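Local coordinates for acyl-CoA dehydrogenase (Slackia heliotrinireducens, PDB 4RM7), which belongs to the acyl-CoA dehydrogenase family, probably as a flavin-dependent enzyme, and assembles from four copies of one chain, at residues E292-N297 against T331-D336. Residues are numbered along the deposited sequence; the frame is centred on the assembly and turned at random.
Sequences EVKLTN and TEVASD
K294 NZ donates a hydrogen bond of 2.6 Å to E332 OE1, and the pair forms a salt bridge between two helices. The ammonium meets the carboxylate oxygen on its anti side, 25° out of the carboxylate plane. The K294 chain is extended beyond CG. With CG anti to the carbonyl carbon (chi1 -70°), it carries NZ across to the facing helix. The E332 side chain is also extended and stands roughly perpendicular to the lysine. K294 CE lies 3.4 Å from E332 OE1, and NZ lies 3.6 Å from E332 CB. D336, one turn after E332, adds a second negative charge. Its OD2 is 4.5 Å from K294 NZ, too far for a salt bridge, but it may still help to stabilise the positive charge.

The aliphatic part of K294 covers V333. V333 CG2 touches K294 CB at 3.9 Å, and the two side chains lie alongside and point opposite ways. V333 also packs on M291 and M298 of the same helix as K294. Helices 282-311 and 316-341 are consecutive and form an antiparallel helical hairpin in the all-helical C-terminal domain of the acyl-CoA dehydrogenase fold. The N-to-C directions of the two segments make an angle of 152°, close to antiparallel, with their axes 10.0 Å apart at closest approach. L295 packs on A257, Q258 and M261 of helix 234-270.

Within helix 282-311, E292 O accepts from both T296 N and T296 OG1, one on each face of the carbonyl plane. The E292 carboxylate leaves the hairpin for the subunit interface: its OE1 is hydrogen-bonded to Y384 OH of the second subunit.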
loop_
_atom_site.group_PDB
_atom_site.type_symbol
_atom_site.label_atom_id
_atom_site.label_comp_id
_atom_site.label_asym_id
_atom_site.label_seq_id
_atom_site.Cartn_x
_atom_site.Cartn_y
_atom_site.Cartn_z
ATOM N N GLU A 292 -4.825 -13.284 7.149
ATOM C CA GLU A 292 -4.243 -14.596 7.314
ATOM C C GLU A 292 -2.945 -14.721 6.490
ATOM O O GLU A 292 -2.021 -15.433 6.893
ATOM C CB GLU A 292 -5.247 -15.685 6.935
ATOM C CG GLU A 292 -4.828 -17.093 7.408
ATOM C CD GLU A 292 -4.698 -17.214 8.946
ATOM O OE1 GLU A 292 -5.411 -16.506 9.666
ATOM O OE2 GLU A 292 -3.893 -18.026 9.448
ATOM N N VAL A 293 -2.861 -14.027 5.355
ATOM C CA VAL A 293 -1.624 -14.024 4.578
ATOM C C VAL A 293 -0.502 -13.363 5.380
ATOM O O VAL A 293 0.622 -13.874 5.454
ATOM C CB VAL A 293 -1.758 -13.277 3.253
ATOM C CG1 VAL A 293 -0.380 -12.984 2.695
ATOM C CG2 VAL A 293 -2.574 -14.069 2.254
ATOM N N LYS A 294 -0.812 -12.225 5.986
ATOM C CA LYS A 294 0.193 -11.536 6.777
ATOM C C LYS A 294 0.629 -12.384 7.973
ATOM O O LYS A 294 1.823 -12.461 8.261
ATOM C CB LYS A 294 -0.320 -10.167 7.223
ATOM C CG LYS A 294 -0.415 -9.210 6.042
ATOM C CD LYS A 294 -0.960 -7.878 6.441
ATOM C CE LYS A 294 -1.232 -7.041 5.214
ATOM N NZ LYS A 294 -1.844 -5.729 5.575
ATOM N N LEU A 295 -0.318 -13.042 8.645
ATOM C CA LEU A 295 0.030 -13.884 9.792
ATOM C C LEU A 295 0.920 -15.037 9.341
ATOM O O LEU A 295 1.888 -15.391 10.023
ATOM C CB LEU A 295 -1.208 -14.447 10.472
ATOM C CG LEU A 295 -2.097 -13.524 11.277
ATOM C CD1 LEU A 295 -3.370 -14.263 11.679
ATOM C CD2 LEU A 295 -1.303 -13.058 12.493
ATOM N N THR A 296 0.580 -15.622 8.192
ATOM C CA THR A 296 1.373 -16.716 7.625
ATOM C C THR A 296 2.812 -16.259 7.392
ATOM O O THR A 296 3.755 -16.937 7.781
ATOM C CB THR A 296 0.773 -17.234 6.299
ATOM O OG1 THR A 296 -0.624 -17.498 6.478
ATOM C CG2 THR A 296 1.462 -18.532 5.860
ATOM N N ASN A 297 2.968 -15.101 6.767
ATOM C CA ASN A 297 4.286 -14.552 6.478
ATOM C C ASN A 297 5.082 -14.235 7.762
ATOM O O ASN A 297 6.230 -14.632 7.900
ATOM C CB ASN A 297 4.150 -13.298 5.586
ATOM C CG ASN A 297 3.774 -13.634 4.137
ATOM O OD1 ASN A 297 3.931 -14.771 3.688
ATOM N ND2 ASN A 297 3.303 -12.634 3.395
ATOM N N THR A 331 0.647 -4.551 13.021
ATOM C CA THR A 331 -0.174 -3.370 13.262
ATOM C C THR A 331 -1.330 -3.320 12.269
ATOM O O THR A 331 -2.440 -2.961 12.629
ATOM C CB THR A 331 0.652 -2.066 13.180
ATOM O OG1 THR A 331 1.744 -2.147 14.097
ATOM C CG2 THR A 331 -0.192 -0.868 13.566
ATOM N N GLU A 332 -1.067 -3.705 11.030
ATOM C CA GLU A 332 -2.087 -3.682 9.981
ATOM C C GLU A 332 -3.180 -4.727 10.246
ATOM O O GLU A 332 -4.383 -4.447 10.069
ATOM C CB GLU A 332 -1.439 -3.894 8.606
ATOM C CG GLU A 332 -0.447 -2.795 8.252
ATOM C CD GLU A 332 0.276 -3.002 6.924
ATOM O OE1 GLU A 332 0.083 -4.062 6.278
ATOM O OE2 GLU A 332 1.032 -2.086 6.532
ATOM N N VAL A 333 -2.767 -5.921 10.683
ATOM C CA VAL A 333 -3.731 -6.937 11.076
ATOM C C VAL A 333 -4.625 -6.450 12.227
ATOM O O VAL A 333 -5.864 -6.552 12.174
ATOM C CB VAL A 333 -3.032 -8.243 11.475
ATOM C CG1 VAL A 333 -4.046 -9.255 12.041
ATOM C CG2 VAL A 333 -2.360 -8.826 10.275
ATOM N N ALA A 334 -4.004 -5.923 13.269
ATOM C CA ALA A 334 -4.778 -5.443 14.400
ATOM C C ALA A 334 -5.747 -4.323 13.970
ATOM O O ALA A 334 -6.908 -4.304 14.375
ATOM C CB ALA A 334 -3.852 -4.971 15.490
ATOM N N SER A 335 -5.272 -3.414 13.123
ATOM C CA SER A 335 -6.112 -2.338 12.609
ATOM C C SER A 335 -7.303 -2.854 11.781
ATOM O O SER A 335 -8.434 -2.359 11.933
ATOM C CB SER A 335 -5.279 -1.373 11.768
ATOM O OG SER A 335 -6.069 -0.257 11.379
ATOM N N ASP A 336 -7.040 -3.832 10.909
ATOM C CA ASP A 336 -8.090 -4.503 10.134
ATOM C C ASP A 336 -9.091 -5.211 11.031
ATOM O O ASP A 336 -10.297 -5.216 10.746
ATOM C CB ASP A 336 -7.504 -5.519 9.147
ATOM C CG ASP A 336 -6.944 -4.865 7.894
ATOM O OD1 ASP A 336 -7.543 -3.865 7.445
ATOM O OD2 ASP A 336 -5.900 -5.343 7.370
#